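Probable chitinase A (Chromobacterium violaceum, PDB 4TX8) probably hydrolyses internal linkages of chitin as a family 18 glycoside hydrolase, and carries a carbohydrate-binding module expected to hold the polymer. Local coordinates at residues A[163-171]-A[207-215]; A[316-326]-A[337-347]. All coordinates share one frame; numbering follows the deposited sequence.

Contact 1: residues A[163-171]-A[207-215]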
ATOM      1  N   PHE A 163     -20.124   3.077  -7.559  1.00 35.17           N
ATOM      2  CA  PHE A 163     -18.912   2.992  -6.752  1.00 31.64           C
ATOM      3  C   PHE A 163     -19.240   2.735  -5.285  1.00 34.76           C
ATOM      4  O   PHE A 163     -18.601   1.912  -4.627  1.00 32.68           O
ATOM      5  CB  PHE A 163     -18.107   4.283  -6.904  1.00 31.03           C
ATOM      6  CG  PHE A 163     -16.840   4.325  -6.095  1.00 29.29           C
ATOM      7  CD1 PHE A 163     -15.769   3.507  -6.414  1.00 28.27           C
ATOM      8  CD2 PHE A 163     -16.706   5.217  -5.043  1.00 29.14           C
ATOM      9  CE1 PHE A 163     -14.598   3.559  -5.684  1.00 25.29           C
ATOM     10  CE2 PHE A 163     -15.540   5.276  -4.306  1.00 27.06           C
ATOM     11  CZ  PHE A 163     -14.481   4.444  -4.628  1.00 26.54           C
ATOM     12  N   ILE A 164     -20.252   3.437  -4.781  1.00 34.89           N
ATOM     13  CA  ILE A 164     -20.682   3.289  -3.396  1.00 33.87           C
ATOM     14  C   ILE A 164     -21.253   1.889  -3.160  1.00 35.79           C
ATOM     15  O   ILE A 164     -21.037   1.288  -2.106  1.00 35.72           O
ATOM     16  CB  ILE A 164     -21.720   4.371  -3.022  1.00 36.99           C
ATOM     17  CG1 ILE A 164     -21.024   5.726  -2.871  1.00 35.86           C
ATOM     18  CG2 ILE A 164     -22.457   4.011  -1.739  1.00 34.35           C
ATOM     19  CD1 ILE A 164     -21.972   6.892  -2.683  1.00 36.49           C
ATOM     20  N   GLN A 165     -21.966   1.366  -4.154  1.00 38.23           N
ATOM     21  CA  GLN A 165     -22.473  -0.000  -4.085  1.00 40.11           C
ATOM     22  C   GLN A 165     -21.332  -1.012  -4.136  1.00 37.58           C
ATOM     23  O   GLN A 165     -21.380  -2.049  -3.472  1.00 36.43           O
ATOM     24  CB  GLN A 165     -23.462  -0.265  -5.220  1.00 48.20           C
ATOM     25  CG  GLN A 165     -24.786   0.462  -5.063  1.00 63.63           C
ATOM     26  CD  GLN A 165     -25.731   0.210  -6.223  1.00 77.36           C
ATOM     27  OE1 GLN A 165     -25.310  -0.208  -7.302  1.00 82.50           O
ATOM     28  NE2 GLN A 165     -27.016   0.462  -6.004  1.00 82.60           N
ATOM     29  N   ASP A 166     -20.306  -0.705  -4.926  1.00 34.38           N
ATOM     30  CA  ASP A 166     -19.150  -1.586  -5.053  1.00 33.77           C
ATOM     31  C   ASP A 166     -18.386  -1.681  -3.736  1.00 31.84           C
ATOM     32  O   ASP A 166     -17.888  -2.747  -3.373  1.00 32.59           O
ATOM     33  CB  ASP A 166     -18.222  -1.102  -6.168  1.00 32.07           C
ATOM     34  CG  ASP A 166     -18.828  -1.278  -7.548  1.00 38.67           C
ATOM     35  OD1 ASP A 166     -19.856  -1.978  -7.666  1.00 41.06           O
ATOM     36  OD2 ASP A 166     -18.268  -0.725  -8.520  1.00 38.95           O
ATOM     37  N   ILE A 167     -18.296  -0.559  -3.028  1.00 31.10           N
ATOM     38  CA  ILE A 167     -17.675  -0.527  -1.709  1.00 30.88           C
ATOM     39  C   ILE A 167     -18.409  -1.462  -0.749  1.00 34.88           C
ATOM     40  O   ILE A 167     -17.787  -2.296  -0.090  1.00 33.22           O
ATOM     41  CB  ILE A 167     -17.661   0.902  -1.127  1.00 35.38           C
ATOM     42  CG1 ILE A 167     -16.716   1.793  -1.937  1.00 35.46           C
ATOM     43  CG2 ILE A 167     -17.261   0.882   0.341  1.00 34.43           C
ATOM     44  CD1 ILE A 167     -16.576   3.199  -1.397  1.00 33.84           C
ATOM     45  N   ARG A 168     -19.731  -1.328  -0.681  1.00 38.12           N
ATOM     46  CA  ARG A 168     -20.541  -2.189   0.176  1.00 39.28           C
ATOM     47  C   ARG A 168     -20.361  -3.664  -0.180  1.00 36.94           C
ATOM     48  O   ARG A 168     -20.220  -4.509   0.703  1.00 36.89           O
ATOM     49  CB  ARG A 168     -22.021  -1.805   0.088  1.00 46.75           C
ATOM     50  CG  ARG A 168     -22.351  -0.446   0.693  1.00 56.95           C
ATOM     51  CD  ARG A 168     -23.855  -0.205   0.772  1.00 66.63           C
ATOM     52  NE  ARG A 168     -24.505  -0.316  -0.532  1.00 74.87           N
ATOM     53  CZ  ARG A 168     -25.480  -1.177  -0.812  1.00 80.68           C
ATOM     54  NH1 ARG A 168     -26.011  -1.208  -2.028  1.00 81.94           N
ATOM     55  NH2 ARG A 168     -25.932  -2.003   0.125  1.00 82.81           N
ATOM     56  N   ALA A 169     -20.352  -3.966  -1.476  1.00 32.85           N
ATOM     57  CA  ALA A 169     -20.239  -5.347  -1.937  1.00 32.56           C
ATOM     58  C   ALA A 169     -18.897  -5.958  -1.551  1.00 32.05           C
ATOM     59  O   ALA A 169     -18.821  -7.134  -1.203  1.00 36.49           O
ATOM     60  CB  ALA A 169     -20.441  -5.423  -3.442  1.00 32.64           C
ATOM     61  N   GLN A 170     -17.839  -5.156  -1.611  1.00 30.01           N
ATOM     62  CA  GLN A 170     -16.516  -5.623  -1.207  1.00 30.20           C
ATOM     63  C   GLN A 170     -16.446  -5.796   0.308  1.00 33.57           C
ATOM     64  O   GLN A 170     -15.842  -6.746   0.809  1.00 33.63           O
ATOM     65  CB  GLN A 170     -15.427  -4.658  -1.682  1.00 28.55           C
ATOM     66  CG  GLN A 170     -15.178  -4.675  -3.188  1.00 29.69           C
ATOM     67  CD  GLN A 170     -14.446  -5.921  -3.662  1.00 32.98           C
ATOM     68  OE1 GLN A 170     -14.157  -6.828  -2.881  1.00 31.38           O
ATOM     69  NE2 GLN A 170     -14.135  -5.966  -4.952  1.00 34.22           N
ATOM     70  N   GLN A 171     -17.074  -4.878   1.035  1.00 31.42           N
ATOM     71  CA  GLN A 171     -17.123  -4.973   2.488  1.00 30.39           C
ATOM     72  C   GLN A 171     -17.924  -6.199   2.915  1.00 30.55           C
ATOM     73  O   GLN A 171     -17.580  -6.865   3.889  1.00 31.42           O
ATOM     74  CB  GLN A 171     -17.712  -3.695   3.088  1.00 31.87           C
ATOM     75  CG  GLN A 171     -16.774  -2.496   2.969  1.00 31.89           C
ATOM     76  CD  GLN A 171     -17.445  -1.178   3.305  1.00 32.55           C
ATOM     77  OE1 GLN A 171     -18.666  -1.051   3.214  1.00 33.62           O
ATOM     78  NE2 GLN A 171     -16.648  -0.191   3.696  1.00 30.40           N
ATOM     79  N   LEU A 207     -15.848  10.307   4.147  1.00 33.04           N
ATOM     80  CA  LEU A 207     -15.983   8.959   4.693  1.00 34.46           C
ATOM     81  C   LEU A 207     -17.446   8.573   4.903  1.00 37.47           C
ATOM     82  O   LEU A 207     -17.862   7.475   4.539  1.00 39.09           O
ATOM     83  CB  LEU A 207     -15.215   8.839   6.013  1.00 33.69           C
ATOM     84  CG  LEU A 207     -13.784   8.291   5.977  1.00 35.26           C
ATOM     85  CD1 LEU A 207     -12.978   8.876   4.828  1.00 31.55           C
ATOM     86  CD2 LEU A 207     -13.088   8.560   7.303  1.00 35.86           C
ATOM     87  N   THR A 208     -18.226   9.482   5.480  1.00 36.74           N
ATOM     88  CA  THR A 208     -19.628   9.200   5.766  1.00 41.53           C
ATOM     89  C   THR A 208     -20.455   9.101   4.484  1.00 42.31           C
ATOM     90  O   THR A 208     -21.407   8.325   4.414  1.00 43.51           O
ATOM     91  CB  THR A 208     -20.249  10.270   6.692  1.00 41.88           C
ATOM     92  OG1 THR A 208     -20.084  11.569   6.110  1.00 50.81           O
ATOM     93  CG2 THR A 208     -19.580  10.245   8.056  1.00 38.82           C
ATOM     94  N   GLN A 209     -20.081   9.876   3.469  1.00 38.55           N
ATOM     95  CA  GLN A 209     -20.797   9.855   2.197  1.00 38.29           C
ATOM     96  C   GLN A 209     -20.554   8.564   1.419  1.00 38.78           C
ATOM     97  O   GLN A 209     -21.493   7.939   0.929  1.00 39.10           O
ATOM     98  CB  GLN A 209     -20.398  11.050   1.329  1.00 41.11           C
ATOM     99  CG  GLN A 209     -21.124  11.102  -0.012  1.00 51.08           C
ATOM    100  CD  GLN A 209     -20.569  12.162  -0.946  1.00 57.72           C
ATOM    101  OE1 GLN A 209     -19.689  12.940  -0.573  1.00 59.87           O
ATOM    102  NE2 GLN A 209     -21.078  12.195  -2.173  1.00 58.81           N
ATOM    103  N   TYR A 210     -19.293   8.165   1.303  1.00 34.42           N
ATOM    104  CA  TYR A 210     -18.949   7.017   0.471  1.00 33.94           C
ATOM    105  C   TYR A 210     -18.928   5.702   1.246  1.00 37.71           C
ATOM    106  O   TYR A 210     -19.108   4.632   0.664  1.00 34.91           O
ATOM    107  CB  TYR A 210     -17.602   7.254  -0.214  1.00 34.59           C
ATOM    108  CG  TYR A 210     -17.687   8.271  -1.328  1.00 35.58           C
ATOM    109  CD1 TYR A 210     -17.513   9.626  -1.075  1.00 34.87           C
ATOM    110  CD2 TYR A 210     -17.964   7.877  -2.630  1.00 34.71           C
ATOM    111  CE1 TYR A 210     -17.601  10.560  -2.091  1.00 35.75           C
ATOM    112  CE2 TYR A 210     -18.053   8.802  -3.653  1.00 37.20           C
ATOM    113  CZ  TYR A 210     -17.871  10.141  -3.378  1.00 37.93           C
ATOM    114  OH  TYR A 210     -17.961  11.063  -4.395  1.00 39.09           O
ATOM    115  N   GLY A 211     -18.720   5.777   2.555  1.00 31.76           N
ATOM    116  CA  GLY A 211     -18.712   4.581   3.376  1.00 30.01           C
ATOM    117  C   GLY A 211     -17.354   3.905   3.430  1.00 31.56           C
ATOM    118  O   GLY A 211     -17.264   2.694   3.645  1.00 30.13           O
ATOM    119  N   PHE A 212     -16.297   4.685   3.222  1.00 27.80           N
ATOM    120  CA  PHE A 212     -14.935   4.214   3.446  1.00 28.14           C
ATOM    121  C   PHE A 212     -14.762   3.774   4.897  1.00 30.79           C
ATOM    122  O   PHE A 212     -15.350   4.368   5.796  1.00 31.38           O
ATOM    123  CB  PHE A 212     -13.917   5.308   3.120  1.00 28.53           C
ATOM    124  CG  PHE A 212     -13.848   5.667   1.666  1.00 29.10           C
ATOM    125  CD1 PHE A 212     -13.394   4.749   0.734  1.00 28.69           C
ATOM    126  CD2 PHE A 212     -14.202   6.936   1.236  1.00 27.71           C
ATOM    127  CE1 PHE A 212     -13.316   5.084  -0.605  1.00 30.46           C
ATOM    128  CE2 PHE A 212     -14.124   7.278  -0.101  1.00 29.17           C
ATOM    129  CZ  PHE A 212     -13.681   6.348  -1.023  1.00 30.49           C
ATOM    130  N   ASP A 213     -13.949   2.749   5.128  1.00 28.15           N
ATOM    131  CA  ASP A 213     -13.740   2.242   6.485  1.00 28.47           C
ATOM    132  C   ASP A 213     -12.795   3.128   7.288  1.00 27.96           C
ATOM    133  O   ASP A 213     -12.762   3.061   8.515  1.00 27.16           O
ATOM    134  CB  ASP A 213     -13.192   0.813   6.450  1.00 29.77           C
ATOM    135  CG  ASP A 213     -14.203  -0.184   5.935  1.00 33.34           C
ATOM    136  OD1 ASP A 213     -15.147  -0.507   6.687  1.00 34.58           O
ATOM    137  OD2 ASP A 213     -14.052  -0.649   4.784  1.00 31.50           O
ATOM    138  N   GLY A 214     -12.020   3.951   6.592  1.00 25.28           N
ATOM    139  CA  GLY A 214     -11.042   4.794   7.247  1.00 23.45           C
ATOM    140  C   GLY A 214     -10.057   5.369   6.254  1.00 25.21           C
ATOM    141  O   GLY A 214     -10.362   5.474   5.067  1.00 22.95           O
ATOM    142  N   ILE A 215      -8.871   5.739   6.730  1.00 23.81           N
ATOM    143  CA  ILE A 215      -7.902   6.406   5.872  1.00 23.71           C
ATOM    144  C   ILE A 215      -6.515   5.774   5.912  1.00 28.15           C
ATOM    145  O   ILE A 215      -6.152   5.074   6.861  1.00 25.44           O
ATOM    146  CB  ILE A 215      -7.755   7.900   6.237  1.00 25.14           C
ATOM    147  CG1 ILE A 215      -7.105   8.053   7.613  1.00 28.28           C
ATOM    148  CG2 ILE A 215      -9.105   8.614   6.172  1.00 24.91           C
ATOM    149  CD1 ILE A 215      -6.876   9.496   8.023  1.00 28.81           C
TER
HETATM  150  O   HOH W   1     -20.516   2.540   0.791  1.00 53.76           O
HETATM  151  O   HOH W   2     -20.145   1.013   3.472  1.00 45.07           O

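Contact 2: residues A[316-326]-A[337-347]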
ATOM      1  N   LEU A 316      13.126  -6.890   4.552  1.00 25.40           N
ATOM      2  CA  LEU A 316      11.716  -6.931   4.907  1.00 26.71           C
ATOM      3  C   LEU A 316      11.544  -7.433   6.338  1.00 28.67           C
ATOM      4  O   LEU A 316      10.776  -6.873   7.118  1.00 27.34           O
ATOM      5  CB  LEU A 316      10.935  -7.818   3.939  1.00 23.13           C
ATOM      6  CG  LEU A 316      11.010  -7.431   2.462  1.00 26.07           C
ATOM      7  CD1 LEU A 316      10.163  -8.381   1.633  1.00 27.33           C
ATOM      8  CD2 LEU A 316      10.572  -5.987   2.253  1.00 21.47           C
ATOM      9  N   VAL A 317      12.274  -8.488   6.680  1.00 26.32           N
ATOM     10  CA  VAL A 317      12.212  -9.047   8.024  1.00 26.48           C
ATOM     11  C   VAL A 317      12.791  -8.054   9.029  1.00 31.12           C
ATOM     12  O   VAL A 317      12.208  -7.818  10.090  1.00 33.17           O
ATOM     13  CB  VAL A 317      12.968 -10.389   8.117  1.00 26.94           C
ATOM     14  CG1 VAL A 317      12.990 -10.898   9.554  1.00 24.67           C
ATOM     15  CG2 VAL A 317      12.326 -11.418   7.197  1.00 24.79           C
ATOM     16  N   GLY A 318      13.932  -7.466   8.677  1.00 30.59           N
ATOM     17  CA  GLY A 318      14.609  -6.513   9.539  1.00 30.53           C
ATOM     18  C   GLY A 318      13.798  -5.259   9.808  1.00 31.47           C
ATOM     19  O   GLY A 318      13.689  -4.818  10.953  1.00 30.60           O
ATOM     20  N   GLY A 319      13.233  -4.680   8.752  1.00 27.60           N
ATOM     21  CA  GLY A 319      12.392  -3.504   8.888  1.00 25.04           C
ATOM     22  C   GLY A 319      11.205  -3.789   9.791  1.00 28.17           C
ATOM     23  O   GLY A 319      10.831  -2.966  10.630  1.00 27.40           O
ATOM     24  N   SER A 320      10.623  -4.971   9.628  1.00 27.65           N
ATOM     25  CA  SER A 320       9.472  -5.366  10.424  1.00 29.51           C
ATOM     26  C   SER A 320       9.857  -5.621  11.881  1.00 31.78           C
ATOM     27  O   SER A 320       9.107  -5.271  12.791  1.00 31.45           O
ATOM     28  CB  SER A 320       8.811  -6.603   9.815  1.00 28.45           C
ATOM     29  OG  SER A 320       8.403  -6.344   8.480  1.00 25.88           O
ATOM     30  N   LYS A 321      11.025  -6.218  12.102  1.00 29.32           N
ATOM     31  CA  LYS A 321      11.516  -6.443  13.460  1.00 32.25           C
ATOM     32  C   LYS A 321      11.685  -5.133  14.215  1.00 32.03           C
ATOM     33  O   LYS A 321      11.291  -5.027  15.372  1.00 33.46           O
ATOM     34  CB  LYS A 321      12.847  -7.198  13.450  1.00 34.62           C
ATOM     35  CG  LYS A 321      12.710  -8.699  13.308  1.00 38.89           C
ATOM     36  CD  LYS A 321      14.072  -9.371  13.318  1.00 45.31           C
ATOM     37  CE  LYS A 321      14.795  -9.131  14.631  1.00 50.70           C
ATOM     38  NZ  LYS A 321      16.118  -9.809  14.659  1.00 54.28           N
ATOM     39  N   MET A 322      12.266  -4.135  13.556  1.00 26.48           N
ATOM     40  CA  MET A 322      12.490  -2.842  14.194  1.00 29.18           C
ATOM     41  C   MET A 322      11.182  -2.227  14.688  1.00 30.91           C
ATOM     42  O   MET A 322      11.130  -1.651  15.775  1.00 32.46           O
ATOM     43  CB  MET A 322      13.197  -1.884  13.234  1.00 28.23           C
ATOM     44  CG  MET A 322      14.635  -2.279  12.933  1.00 29.58           C
ATOM     45  SD  MET A 322      15.481  -1.113  11.856  1.00 27.89           S
ATOM     46  CE  MET A 322      15.483   0.359  12.882  1.00 24.62           C
ATOM     47  N   LEU A 323      10.122  -2.372  13.899  1.00 29.25           N
ATOM     48  CA  LEU A 323       8.824  -1.812  14.266  1.00 30.26           C
ATOM     49  C   LEU A 323       8.167  -2.588  15.403  1.00 31.00           C
ATOM     50  O   LEU A 323       7.405  -2.023  16.186  1.00 33.68           O
ATOM     51  CB  LEU A 323       7.898  -1.776  13.051  1.00 25.71           C
ATOM     52  CG  LEU A 323       8.186  -0.642  12.064  1.00 29.45           C
ATOM     53  CD1 LEU A 323       7.418  -0.840  10.771  1.00 27.01           C
ATOM     54  CD2 LEU A 323       7.839   0.699  12.691  1.00 27.25           C
ATOM     55  N   ILE A 324       8.471  -3.877  15.501  1.00 33.53           N
ATOM     56  CA  ILE A 324       7.865  -4.715  16.531  1.00 33.68           C
ATOM     57  C   ILE A 324       8.669  -4.720  17.833  1.00 34.07           C
ATOM     58  O   ILE A 324       8.094  -4.595  18.916  1.00 36.55           O
ATOM     59  CB  ILE A 324       7.678  -6.163  16.031  1.00 30.96           C
ATOM     60  CG1 ILE A 324       6.763  -6.175  14.803  1.00 29.07           C
ATOM     61  CG2 ILE A 324       7.103  -7.045  17.133  1.00 31.38           C
ATOM     62  CD1 ILE A 324       6.626  -7.532  14.145  1.00 27.10           C
ATOM     63  N   GLU A 325       9.989  -4.855  17.738  1.00 36.62           N
ATOM     64  CA  GLU A 325      10.828  -4.894  18.940  1.00 38.08           C
ATOM     65  C   GLU A 325      11.084  -3.500  19.495  1.00 37.36           C
ATOM     66  O   GLU A 325      11.262  -3.320  20.699  1.00 39.33           O
ATOM     67  CB  GLU A 325      12.182  -5.559  18.664  1.00 41.08           C
ATOM     68  CG  GLU A 325      12.173  -6.702  17.674  1.00 47.62           C
ATOM     69  CD  GLU A 325      11.744  -8.015  18.275  1.00 57.42           C
ATOM     70  OE1 GLU A 325      11.172  -8.016  19.386  1.00 58.80           O
ATOM     71  OE2 GLU A 325      11.983  -9.055  17.622  1.00 62.90           O
ATOM     72  N   GLY A 326      11.120  -2.515  18.606  1.00 34.47           N
ATOM     73  CA  GLY A 326      11.524  -1.177  18.990  1.00 34.45           C
ATOM     74  C   GLY A 326      13.006  -0.988  18.737  1.00 35.38           C
ATOM     75  O   GLY A 326      13.727  -1.953  18.483  1.00 33.16           O
ATOM     76  N   PHE A 337      12.046   4.356  20.161  1.00 38.67           N
ATOM     77  CA  PHE A 337      10.750   4.010  19.605  1.00 37.05           C
ATOM     78  C   PHE A 337      10.242   2.728  20.249  1.00 38.77           C
ATOM     79  O   PHE A 337      10.903   1.694  20.178  1.00 37.67           O
ATOM     80  CB  PHE A 337      10.829   3.840  18.088  1.00 32.92           C
ATOM     81  CG  PHE A 337       9.555   3.333  17.479  1.00 32.11           C
ATOM     82  CD1 PHE A 337       8.472   4.182  17.302  1.00 31.99           C
ATOM     83  CD2 PHE A 337       9.436   2.006  17.095  1.00 30.12           C
ATOM     84  CE1 PHE A 337       7.290   3.716  16.748  1.00 31.83           C
ATOM     85  CE2 PHE A 337       8.260   1.532  16.540  1.00 30.27           C
ATOM     86  CZ  PHE A 337       7.185   2.387  16.365  1.00 33.76           C
ATOM     87  N   LYS A 338       9.075   2.800  20.881  1.00 40.57           N
ATOM     88  CA  LYS A 338       8.471   1.627  21.506  1.00 40.97           C
ATOM     89  C   LYS A 338       7.790   0.757  20.457  1.00 35.35           C
ATOM     90  O   LYS A 338       7.032   1.254  19.624  1.00 35.17           O
ATOM     91  CB  LYS A 338       7.468   2.044  22.583  1.00 44.48           C
ATOM     92  CG  LYS A 338       8.092   2.857  23.703  1.00 58.02           C
ATOM     93  CD  LYS A 338       9.164   2.051  24.416  1.00 66.44           C
ATOM     94  CE  LYS A 338      10.271   2.942  24.950  1.00 72.18           C
ATOM     95  NZ  LYS A 338      11.325   2.139  25.630  1.00 76.06           N
ATOM     96  N   GLY A 339       8.068  -0.541  20.507  1.00 30.92           N
ATOM     97  CA  GLY A 339       7.571  -1.474  19.513  1.00 31.69           C
ATOM     98  C   GLY A 339       6.061  -1.560  19.421  1.00 34.79           C
ATOM     99  O   GLY A 339       5.347  -1.258  20.378  1.00 33.45           O
ATOM    100  N   LEU A 340       5.578  -1.970  18.253  1.00 31.47           N
ATOM    101  CA  LEU A 340       4.153  -2.167  18.017  1.00 29.12           C
ATOM    102  C   LEU A 340       3.797  -3.644  18.105  1.00 30.69           C
ATOM    103  O   LEU A 340       4.678  -4.501  18.094  1.00 31.87           O
ATOM    104  CB  LEU A 340       3.755  -1.623  16.643  1.00 28.08           C
ATOM    105  CG  LEU A 340       3.964  -0.130  16.390  1.00 29.33           C
ATOM    106  CD1 LEU A 340       3.945   0.163  14.896  1.00 27.09           C
ATOM    107  CD2 LEU A 340       2.894   0.674  17.111  1.00 27.33           C
ATOM    108  N   ARG A 341       2.504  -3.943  18.179  1.00 29.12           N
ATOM    109  CA  ARG A 341       2.049  -5.324  18.089  1.00 31.58           C
ATOM    110  C   ARG A 341       2.293  -5.849  16.681  1.00 33.54           C
ATOM    111  O   ARG A 341       2.209  -5.091  15.714  1.00 33.22           O
ATOM    112  CB  ARG A 341       0.566  -5.439  18.436  1.00 30.99           C
ATOM    113  CG  ARG A 341       0.197  -4.988  19.840  1.00 33.28           C
ATOM    114  CD  ARG A 341      -1.248  -5.352  20.135  1.00 34.39           C
ATOM    115  NE  ARG A 341      -2.109  -5.013  19.009  1.00 36.06           N
ATOM    116  CZ  ARG A 341      -2.725  -3.846  18.869  1.00 37.80           C
ATOM    117  NH1 ARG A 341      -2.587  -2.908  19.796  1.00 40.15           N
ATOM    118  NH2 ARG A 341      -3.483  -3.620  17.807  1.00 33.85           N
ATOM    119  N   PRO A 342       2.600  -7.150  16.557  1.00 35.09           N
ATOM    120  CA  PRO A 342       2.767  -7.763  15.235  1.00 30.57           C
ATOM    121  C   PRO A 342       1.553  -7.567  14.326  1.00 30.31           C
ATOM    122  O   PRO A 342       1.730  -7.420  13.117  1.00 27.13           O
ATOM    123  CB  PRO A 342       2.969  -9.243  15.562  1.00 30.41           C
ATOM    124  CG  PRO A 342       3.583  -9.234  16.931  1.00 37.19           C
ATOM    125  CD  PRO A 342       2.938  -8.081  17.649  1.00 37.18           C
ATOM    126  N   ASP A 343       0.347  -7.540  14.891  1.00 29.08           N
ATOM    127  CA  ASP A 343      -0.855  -7.366  14.077  1.00 31.64           C
ATOM    128  C   ASP A 343      -0.969  -5.948  13.514  1.00 29.07           C
ATOM    129  O   ASP A 343      -1.852  -5.670  12.703  1.00 31.15           O
ATOM    130  CB  ASP A 343      -2.116  -7.713  14.879  1.00 33.36           C
ATOM    131  CG  ASP A 343      -2.338  -6.788  16.067  1.00 37.08           C
ATOM    132  OD1 ASP A 343      -2.788  -5.639  15.863  1.00 38.30           O
ATOM    133  OD2 ASP A 343      -2.084  -7.218  17.211  1.00 40.78           O
ATOM    134  N   GLN A 344      -0.077  -5.059  13.945  1.00 29.43           N
ATOM    135  CA  GLN A 344      -0.068  -3.674  13.475  1.00 28.01           C
ATOM    136  C   GLN A 344       1.000  -3.429  12.420  1.00 27.53           C
ATOM    137  O   GLN A 344       1.180  -2.300  11.959  1.00 26.65           O
ATOM    138  CB  GLN A 344       0.165  -2.708  14.635  1.00 27.60           C
ATOM    139  CG  GLN A 344      -0.969  -2.600  15.629  1.00 28.07           C
ATOM    140  CD  GLN A 344      -0.625  -1.658  16.763  1.00 29.37           C
ATOM    141  OE1 GLN A 344       0.231  -1.958  17.593  1.00 31.28           O
ATOM    142  NE2 GLN A 344      -1.278  -0.501  16.792  1.00 27.55           N
ATOM    143  N   VAL A 345       1.726  -4.478  12.050  1.00 28.92           N
ATOM    144  CA  VAL A 345       2.878  -4.309  11.175  1.00 27.41           C
ATOM    145  C   VAL A 345       2.801  -5.189   9.930  1.00 27.79           C
ATOM    146  O   VAL A 345       2.513  -6.386  10.006  1.00 27.63           O
ATOM    147  CB  VAL A 345       4.194  -4.608  11.929  1.00 25.62           C
ATOM    148  CG1 VAL A 345       5.398  -4.374  11.026  1.00 24.01           C
ATOM    149  CG2 VAL A 345       4.297  -3.744  13.184  1.00 20.94           C
ATOM    150  N   ALA A 346       3.053  -4.570   8.783  1.00 26.72           N
ATOM    151  CA  ALA A 346       3.155  -5.270   7.512  1.00 23.28           C
ATOM    152  C   ALA A 346       4.310  -4.647   6.736  1.00 24.74           C
ATOM    153  O   ALA A 346       4.843  -3.618   7.151  1.00 24.44           O
ATOM    154  CB  ALA A 346       1.850  -5.174   6.735  1.00 21.69           C
ATOM    155  N   PHE A 347       4.719  -5.255   5.626  1.00 23.55           N
ATOM    156  CA  PHE A 347       5.748  -4.618   4.809  1.00 23.54           C
ATOM    157  C   PHE A 347       5.257  -4.309   3.395  1.00 23.67           C
ATOM    158  O   PHE A 347       4.513  -5.083   2.793  1.00 24.47           O
ATOM    159  CB  PHE A 347       7.032  -5.464   4.772  1.00 24.29           C
ATOM    160  CG  PHE A 347       6.843  -6.894   4.327  1.00 25.53           C
ATOM    161  CD1 PHE A 347       6.735  -7.215   2.982  1.00 24.69           C
ATOM    162  CD2 PHE A 347       6.850  -7.924   5.256  1.00 27.68           C
ATOM    163  CE1 PHE A 347       6.594  -8.532   2.572  1.00 22.84           C
ATOM    164  CE2 PHE A 347       6.711  -9.245   4.855  1.00 28.02           C
ATOM    165  CZ  PHE A 347       6.582  -9.549   3.511  1.00 27.16           C
TER
HETATM  166  O   HOH W   3       7.569  -3.755   8.017  1.00 21.10           O
HETATM  167  O   HOH W   4       9.782  -1.789  22.588  1.00 39.75           O

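Contact 1: residues A[163-171]-A[207-215]
The side-chain amide of Gln171 bridges two acceptors where the chain leaves helix 193-210. Its NE2 gives one bond to Asp213 OD2 (2.9 Å) and another to Gly211 O (3.0 Å), the latter nearly along the C=O axis. The amide and carboxylate planes stand 59° apart, and NE2 meets OD2 from above the carboxylate plane. Glutamine suits this place because an extended chain beyond CG carries both donor hydrogens across the gap, while a water lies 2.6 Å from Gln171 OE1.

One turn back, Ile167 points its CD1 methyl between Tyr210 O and the Phe212 ring, 3.8 Å from Phe212 CE1. At the far end Phe163, its CG anti to the backbone N (chi1 179°), offers the edge of its ring to both aromatics: CD2 lies 3.8 Å from Tyr210 CD2, and CE2 3.9 Å from Phe212 CZ. Ile164 CG1 adds its methylene to Tyr210 CD2 at 3.7 Å. Gly211 leaves the helix with a positive phi (86°), a conformation easy for glycine, and its carbonyl O is the acceptor used by Gln171 NE2.

In a second shell, Asp213 OD2 also accepts from Val177 N, tying the carboxylate to strand 176-182. The Tyr210 ring meets Phe151 edge-to-face. Helix 160-171 thus packs against the turn joining helix 193-210 to barrel strand 214-218, and Phe212 carries the contact onto strands 135-143 and 176-182 through Val138, Val177 and Leu179.

Contact 2: residues A[316-326]-A[337-347]
Helix 316-325 runs nearly antiparallel to strand 345-347 (162° between directions, axes 8.5 Å apart), and its last turn is tied to the incoming chain by Leu340 N, which donates to Leu323 O at 2.8 Å in the carbonyl plane. Gly339 CA sits 3.2 Å from Ile324 O in a CA-H...O contact; with no side chain, glycine lets the backbone come this close. Gly326, at positive phi, lets the chain leave the helix just beside Phe337 O.

Val345 faces the helix with both methyls: CG2 meets Ile324 CG1 at 3.8 Å, and CG1 meets Leu323 CD1. Ile324, Leu323 and Val345 thus meet through methyl and methylene groups alone. Ile324 also sends CG2 to Pro342 CG, the two side chains crossing at about a right angle. Leu323 CD2 reaches Phe337 CE2 (4.0 Å), whose ring turns its edge to Leu323 O. Phe347, its CG between the backbone N and carbonyl carbon (chi1 55°), lays one ring face against Leu316: CB stands over the ring centre and CD1 off-centre over the same face, a CH-pi contact 4.1 Å from the centroid. Ser320 OG stands at the edge of the same ring.

The short side chain of Ser320 folds back, OG anti to the carbonyl carbon, to donate to Leu316 O (2.8 Å) in its own helix; this buried OG also accepts from a water that joins it to the strand at Ala346 O. Apolar packing therefore supplies the bulk of the contact, while one direct backbone bond and a water between Glu325 O and Gly339 N tie the helix end to the loop.

Contact 1 and contact 2 are centred 29 Å apart and nowhere touch, their nearest atoms being about 12 Å from each other. They follow in series along the chain, contact 1 closing before contact 2 opens, and both lie in the GH18 range. What they share is the central barrel sheet: contact 1 lies at the turn that leads into strand 214-218, contact 2 reaches strand 345-350. Contact 1 joins one helix to the end of the next and the turn into its strand; contact 2 lays a helix on the next barrel strand, past a small two-stranded hairpin. Together they illustrate the TIM-barrel plan of family 18 hydrolases, in which helices wrap a parallel sheet closed on itself.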